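Local atomic coordinates of transcriptional regulator, TetR family (Vibrio parahaemolyticus, PDB entry 3HE0), a protein that probably acts as a TetR-family transcription factor, binding the regulatory region of target genes through a helix-turn-helix motif. Residues Met34-Leu37 / Ala38-Gly42; Ala185-Ala188 / Ser189-Ala192; Leu59-Val62 / Arg63-Val66. All coordinates share one frame; numbering follows the deposited sequence.

Contact 1: Met34-Leu37 / Ala38-Gly42; sequences MQKL and ANEAG
M34-L37 and A38-G42 form one continuous helix, in which the backbone N of A38, N39, E40 and A41 bonds to the O of M34, Q35, K36 and L37 in turn, tightest at E40 N to K36 O and A41 N to L37 O, both 2.7 Å. On the outer face K36 and E40, one turn apart, lie side by side and point the same way. Their aliphatic parts touch, K36 CD to E40 CG at 3.9 Å, while the charged ends stop short of a salt bridge, with K36 NZ 4.3 Å from E40 OE1. Both chains bend at chi2, and a water lies 3.1 Å from K36 NZ, a weak bond, and 3.3 Å from E40 OE1, to which it may donate. A long charged chain suits K36, whose side chain touches L23 of helix 13-27 although the residue is exposed. N39 folds back over its own turn: CG stands anti to the carbonyl carbon (chi1 -69°), which puts N39 CG 3.3 Å from Q35 O. The helix lies in the predicted helix-turn-helix, where it is the first of the two helices. Its inner face carries L37 and A38, with selenomethionine M34 at its start; L37 and M34 reach I48 of helix 45-49 and L58 of helix 55-74, and L37 also packs on A19 and A20 of helix 13-27. The small methyl of A38 lets I48 come near, and that of A41, its CB 3.3 Å from L37 O, lets A19 approach. S33 OG bonds to K36 N at the start of the helix. At the far end a Schellman motif closes it: G42 adopts positive phi (72°), a conformation glycine takes easily, and its N makes weak bonds to A38 O and N39 O.

Contact 2: Ala185-Ala188 / Ser189-Ala192; sequences AIEA and SWDA
The indole of W190 has the carboxylate of E187 as its flat neighbour one turn back, with E187 OE1 4.2 Å from W190 CD1 and set obliquely to the ring. Around the same indole, K85 makes a cation-pi contact, and Y88 and F147 pack edge-to-face. The ring gets there because CG stands anti to the backbone N (chi1 180°), which swings it off the helix; a broad aromatic suits a place where several side chains must be met at once. K85 also forms a salt bridge with E187 OE1, so one lysine serves both ring and acid. A water 2.7 Å from E187 OE1 and 3.1 Å from D191 OD1 can bridge the two acids, which probably eases any repulsion between them; D191 OD2 is paired with K148 of the second subunit. S189 OG, with chi1 at 64°, donates to I186 O at 2.9 Å, and I186 O also takes the N-H of W190 N at 3.0 Å. Helix 179-193 belongs to the C-terminal TetR-like region: I186 and S189 pack on W92 of helix 84-97, while small A188 and A192 let K148 and A192 of the second subunit approach, placing the helix at the dimer contact. The hydroxyl of buried S189 is thus satisfied by I186 O and Y88 OH, and the lysines probably stabilise the charged forms of E187 and D191.

Contact 3: Leu59-Val62 / Arg63-Val66; sequences LEEV and RLNV
R63 leads the second half of this helical run, lying across E60 at about a right angle. Its N bonds to L59 O as in any helix, while the side chain, extended from CG to NE, runs back toward the preceding turn. There R63 NH1 donates to E60 OE1 at 2.9 Å, a salt bridge that is bent (133° at the hydrogen) and that meets the oxygen on its anti side, out of the carboxylate plane. The guanidinium has the carbonyl carbon of L59 over one face, and R63 NH2 lies 3.9 Å from L59 CB. R63 thus combines a charged tip with a flat surface for its neighbours, and its side chain also touches V110 and L115. L64 comes next: L64 CG sits 3.4 Å from E60 O and 3.9 Å from E60 OE2, the oxygen that bonds to T123 of helix 117-129. L64 itself packs on T123 and L126 there. N65 N bonds to E61 O at 2.9 Å, and the N65 side chain lies about 3 Å from a bound sulfate ion, probably from the crystallisation liquor. V66, last of the segment, makes an almost straight bond, V66 N to V62 O at 2.8 Å. V66 CG2 and V62 CG1 touch lightly at 4.4 Å, V62 turned to helix 13-27 and V66 to helix 102-107. Helix 55-74 therefore bridges the DNA-binding region and the rest of the chain, and E60, gripped by an arginine on one oxygen and a hydroxyl on the other, is probably held as a carboxylate in its buried place.

How the contacts relate
All three are local contacts along single helices, contact 1 reaching the helix end, yet their surroundings differ. Contact 2 is the most buried and the only one touched by the second subunit; contact 1 is largely exposed on its polar side, and contact 3 lies between, nearest the centre of the chain. Contacts 1 and 3 are neighbours, with centres about 17 Å apart, and share packing partners: both meet helix 13-27, and L58 of the helix holding contact 3 touches contact 1. Contact 2 lies across the chain's centre, its own centre about 44 Å from that of contact 1. Opposite charges approach without a salt bridge in contact 1, beside a weakly held water; they pair directly in contact 3, and outside lysines match the acids of contact 2.

Contact 1: Met34-Leu37 / Ala38-Gly42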
loop_
_atom_site.group_PDB
_atom_site.type_symbol
_atom_site.label_atom_id
_atom_site.label_comp_id
_atom_site.label_asym_id
_atom_site.label_seq_id
_atom_site.Cartn_x
_atom_site.Cartn_y
_atom_site.Cartn_z
HETATM N N MSE A 34 -15.762 22.583 -2.670
HETATM C CA MSE A 34 -15.516 23.682 -1.748
HETATM C C MSE A 34 -16.775 24.011 -0.929
HETATM O O MSE A 34 -16.686 24.444 0.227
HETATM C CB MSE A 34 -15.005 24.908 -2.496
HETATM C CG MSE A 34 -13.622 24.723 -3.135
HETATM SE SE MSE A 34 -12.167 24.216 -1.915
HETATM C CE MSE A 34 -11.047 25.823 -1.886
ATOM N N GLN A 35 -17.942 23.768 -1.517
ATOM C CA GLN A 35 -19.220 24.064 -0.855
ATOM C C GLN A 35 -19.517 23.119 0.309
ATOM O O GLN A 35 -19.853 23.557 1.413
ATOM C CB GLN A 35 -20.375 24.018 -1.866
ATOM C CG GLN A 35 -21.634 24.752 -1.410
ATOM C CD GLN A 35 -21.411 26.247 -1.233
ATOM O OE1 GLN A 35 -21.473 26.752 -0.116
ATOM N NE2 GLN A 35 -21.136 26.959 -2.331
ATOM N N LYS A 36 -19.400 21.821 0.061
ATOM C CA LYS A 36 -19.658 20.829 1.110
ATOM C C LYS A 36 -18.591 20.984 2.185
ATOM O O LYS A 36 -18.880 20.820 3.368
ATOM C CB LYS A 36 -19.676 19.397 0.556
ATOM C CG LYS A 36 -20.828 18.501 1.111
ATOM C CD LYS A 36 -20.365 17.328 1.995
ATOM C CE LYS A 36 -21.559 16.406 2.376
ATOM N NZ LYS A 36 -21.220 15.226 3.258
ATOM N N LEU A 37 -17.371 21.328 1.764
ATOM C CA LEU A 37 -16.283 21.568 2.700
ATOM C C LEU A 37 -16.727 22.645 3.658
ATOM O O LEU A 37 -16.656 22.465 4.864
ATOM C CB LEU A 37 -14.988 21.963 1.978
ATOM C CG LEU A 37 -13.767 22.243 2.868
ATOM C CD1 LEU A 37 -13.343 21.019 3.675
ATOM C CD2 LEU A 37 -12.625 22.709 2.034
ATOM N N ALA A 38 -17.219 23.753 3.118
ATOM C CA ALA A 38 -17.586 24.887 3.953
ATOM C C ALA A 38 -18.736 24.492 4.877
ATOM O O ALA A 38 -18.721 24.830 6.069
ATOM C CB ALA A 38 -17.935 26.112 3.099
ATOM N N ASN A 39 -19.700 23.754 4.319
ATOM C CA ASN A 39 -20.823 23.188 5.081
ATOM C C ASN A 39 -20.344 22.287 6.232
ATOM O O ASN A 39 -20.762 22.459 7.373
ATOM C CB ASN A 39 -21.775 22.378 4.170
ATOM C CG ASN A 39 -22.565 23.254 3.186
ATOM O OD1 ASN A 39 -22.675 24.459 3.352
ATOM N ND2 ASN A 39 -23.115 22.632 2.155
ATOM N N GLU A 40 -19.466 21.348 5.918
ATOM C CA GLU A 40 -18.930 20.422 6.912
ATOM C C GLU A 40 -17.956 21.040 7.901
ATOM O O GLU A 40 -17.847 20.571 9.033
ATOM C CB GLU A 40 -18.244 19.241 6.230
ATOM C CG GLU A 40 -19.212 18.197 5.670
ATOM C CD GLU A 40 -20.279 17.727 6.662
ATOM O OE1 GLU A 40 -20.145 16.590 7.214
ATOM O OE2 GLU A 40 -21.269 18.488 6.875
ATOM N N ALA A 41 -17.232 22.067 7.481
ATOM C CA ALA A 41 -16.335 22.744 8.386
ATOM C C ALA A 41 -17.105 23.752 9.210
ATOM O O ALA A 41 -16.605 24.244 10.214
ATOM C CB ALA A 41 -15.219 23.426 7.627
ATOM N N GLY A 42 -18.323 24.067 8.785
ATOM C CA GLY A 42 -19.126 25.039 9.481
ATOM C C GLY A 42 -18.585 26.437 9.277
ATOM O O GLY A 42 -18.484 27.192 10.230
HETATM O O HOH W 1 -19.625 13.860 5.518
#

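Contact 2: Ala185-Ala188 / Ser189-Ala192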
loop_
_atom_site.group_PDB
_atom_site.type_symbol
_atom_site.label_atom_id
_atom_site.label_comp_id
_atom_site.label_asym_id
_atom_site.label_seq_id
_atom_site.Cartn_x
_atom_site.Cartn_y
_atom_site.Cartn_z
ATOM N N ALA A 185 5.746 -11.691 14.036
ATOM C CA ALA A 185 5.855 -10.769 12.892
ATOM C C ALA A 185 6.865 -9.634 13.117
ATOM O O ALA A 185 7.643 -9.301 12.194
ATOM C CB ALA A 185 4.490 -10.186 12.511
ATOM N N ILE A 186 6.865 -9.034 14.311
ATOM C CA ILE A 186 7.814 -7.962 14.621
ATOM C C ILE A 186 9.243 -8.498 14.514
ATOM O O ILE A 186 10.121 -7.879 13.885
ATOM C CB ILE A 186 7.597 -7.384 16.033
ATOM C CG1 ILE A 186 6.247 -6.636 16.139
ATOM C CG2 ILE A 186 8.753 -6.491 16.403
ATOM C CD1 ILE A 186 5.773 -6.330 17.648
ATOM N N GLU A 187 9.459 -9.687 15.078
ATOM C CA GLU A 187 10.775 -10.290 15.057
ATOM C C GLU A 187 11.243 -10.627 13.656
ATOM O O GLU A 187 12.430 -10.465 13.355
ATOM C CB GLU A 187 10.833 -11.547 15.916
ATOM C CG GLU A 187 10.729 -11.243 17.403
ATOM C CD GLU A 187 11.971 -10.557 17.979
ATOM O OE1 GLU A 187 13.032 -10.483 17.287
ATOM O OE2 GLU A 187 11.876 -10.116 19.151
ATOM N N ALA A 188 10.327 -11.106 12.810
ATOM C CA ALA A 188 10.682 -11.497 11.456
ATOM C C ALA A 188 11.105 -10.276 10.627
ATOM O O ALA A 188 12.059 -10.339 9.829
ATOM C CB ALA A 188 9.539 -12.257 10.771
ATOM N N SER A 189 10.380 -9.175 10.808
ATOM C CA SER A 189 10.700 -7.931 10.115
ATOM C C SER A 189 12.043 -7.365 10.593
ATOM O O SER A 189 12.798 -6.834 9.790
ATOM C CB SER A 189 9.545 -6.917 10.217
ATOM O OG SER A 189 9.290 -6.491 11.534
ATOM N N TRP A 190 12.356 -7.499 11.878
ATOM C CA TRP A 190 13.664 -7.138 12.420
ATOM C C TRP A 190 14.760 -7.961 11.711
ATOM O O TRP A 190 15.796 -7.410 11.341
ATOM C CB TRP A 190 13.665 -7.415 13.913
ATOM C CG TRP A 190 14.883 -7.133 14.653
ATOM C CD1 TRP A 190 15.766 -8.056 15.131
ATOM C CD2 TRP A 190 15.355 -5.851 15.113
ATOM N NE1 TRP A 190 16.755 -7.439 15.837
ATOM C CE2 TRP A 190 16.540 -6.084 15.827
ATOM C CE3 TRP A 190 14.904 -4.546 14.962
ATOM C CZ2 TRP A 190 17.283 -5.056 16.415
ATOM C CZ3 TRP A 190 15.642 -3.506 15.540
ATOM C CH2 TRP A 190 16.811 -3.773 16.262
ATOM N N ASP A 191 14.497 -9.249 11.465
ATOM C CA ASP A 191 15.431 -10.087 10.712
ATOM C C ASP A 191 15.758 -9.501 9.340
ATOM O O ASP A 191 16.880 -9.679 8.837
ATOM C CB ASP A 191 14.877 -11.490 10.497
ATOM C CG ASP A 191 15.017 -12.381 11.721
ATOM O OD1 ASP A 191 15.819 -12.004 12.606
ATOM O OD2 ASP A 191 14.344 -13.457 11.773
ATOM N N ALA A 192 14.782 -8.850 8.715
ATOM C CA ALA A 192 14.990 -8.282 7.387
ATOM C C ALA A 192 16.070 -7.199 7.446
ATOM O O ALA A 192 16.856 -7.096 6.556
ATOM C CB ALA A 192 13.678 -7.714 6.803
HETATM O O HOH W 2 14.692 -11.607 15.514
#

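Contact 3: Leu59-Val62 / Arg63-Val66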
loop_
_atom_site.group_PDB
_atom_site.type_symbol
_atom_site.label_atom_id
_atom_site.label_comp_id
_atom_site.label_asym_id
_atom_site.label_seq_id
_atom_site.Cartn_x
_atom_site.Cartn_y
_atom_site.Cartn_z
ATOM N N LEU A 59 -5.620 20.862 -1.419
ATOM C CA LEU A 59 -5.241 19.430 -1.485
ATOM C C LEU A 59 -3.793 19.207 -1.048
ATOM O O LEU A 59 -3.500 18.275 -0.291
ATOM C CB LEU A 59 -5.525 18.821 -2.889
ATOM C CG LEU A 59 -7.027 18.869 -3.277
ATOM C CD1 LEU A 59 -7.390 18.265 -4.634
ATOM C CD2 LEU A 59 -7.883 18.213 -2.207
ATOM N N GLU A 60 -2.892 20.077 -1.478
ATOM C CA GLU A 60 -1.484 19.938 -1.107
ATOM C C GLU A 60 -1.292 20.072 0.388
ATOM O O GLU A 60 -0.449 19.385 0.984
ATOM C CB GLU A 60 -0.627 20.982 -1.836
ATOM C CG GLU A 60 0.870 20.856 -1.562
ATOM C CD GLU A 60 1.465 19.467 -1.970
ATOM O OE1 GLU A 60 0.930 18.772 -2.893
ATOM O OE2 GLU A 60 2.474 19.066 -1.331
ATOM N N GLU A 61 -2.066 20.972 0.990
ATOM C CA GLU A 61 -1.962 21.222 2.415
ATOM C C GLU A 61 -2.540 20.041 3.138
ATOM O O GLU A 61 -2.082 19.699 4.212
ATOM C CB GLU A 61 -2.728 22.491 2.830
ATOM C CG GLU A 61 -2.131 23.766 2.303
ATOM C CD GLU A 61 -0.677 23.887 2.721
ATOM O OE1 GLU A 61 -0.404 23.728 3.936
ATOM O OE2 GLU A 61 0.203 24.073 1.840
ATOM N N VAL A 62 -3.556 19.423 2.568
ATOM C CA VAL A 62 -4.084 18.195 3.147
ATOM C C VAL A 62 -2.985 17.097 3.162
ATOM O O VAL A 62 -2.680 16.531 4.205
ATOM C CB VAL A 62 -5.392 17.736 2.425
ATOM C CG1 VAL A 62 -5.675 16.264 2.673
ATOM C CG2 VAL A 62 -6.574 18.594 2.890
ATOM N N ARG A 63 -2.354 16.851 2.019
ATOM C CA ARG A 63 -1.284 15.820 1.968
ATOM C C ARG A 63 -0.236 16.093 3.022
ATOM O O ARG A 63 0.185 15.173 3.732
ATOM C CB ARG A 63 -0.604 15.748 0.606
ATOM C CG ARG A 63 -1.538 15.355 -0.531
ATOM C CD ARG A 63 -0.821 15.373 -1.885
ATOM N NE ARG A 63 -1.808 15.348 -2.969
ATOM C CZ ARG A 63 -2.184 16.401 -3.706
ATOM N NH1 ARG A 63 -1.627 17.615 -3.554
ATOM N NH2 ARG A 63 -3.123 16.232 -4.632
ATOM N N LEU A 64 0.187 17.354 3.144
ATOM C CA LEU A 64 1.290 17.657 4.065
ATOM C C LEU A 64 0.830 17.474 5.481
ATOM O O LEU A 64 1.609 17.004 6.332
ATOM C CB LEU A 64 1.852 19.074 3.877
ATOM C CG LEU A 64 2.569 19.282 2.534
ATOM C CD1 LEU A 64 3.000 20.736 2.311
ATOM C CD2 LEU A 64 3.743 18.282 2.388
ATOM N N ASN A 65 -0.429 17.842 5.748
ATOM C CA ASN A 65 -0.946 17.744 7.096
ATOM C C ASN A 65 -1.119 16.254 7.515
ATOM O O ASN A 65 -0.780 15.876 8.664
ATOM C CB ASN A 65 -2.282 18.520 7.236
ATOM C CG ASN A 65 -2.907 18.364 8.622
ATOM O OD1 ASN A 65 -2.362 18.840 9.605
ATOM N ND2 ASN A 65 -4.045 17.717 8.697
ATOM N N VAL A 66 -1.635 15.434 6.590
ATOM C CA VAL A 66 -1.750 13.976 6.833
ATOM C C VAL A 66 -0.360 13.317 7.100
ATOM O O VAL A 66 -0.154 12.611 8.084
ATOM C CB VAL A 66 -2.468 13.286 5.671
ATOM C CG1 VAL A 66 -2.220 11.754 5.716
ATOM C CG2 VAL A 66 -3.976 13.624 5.708
#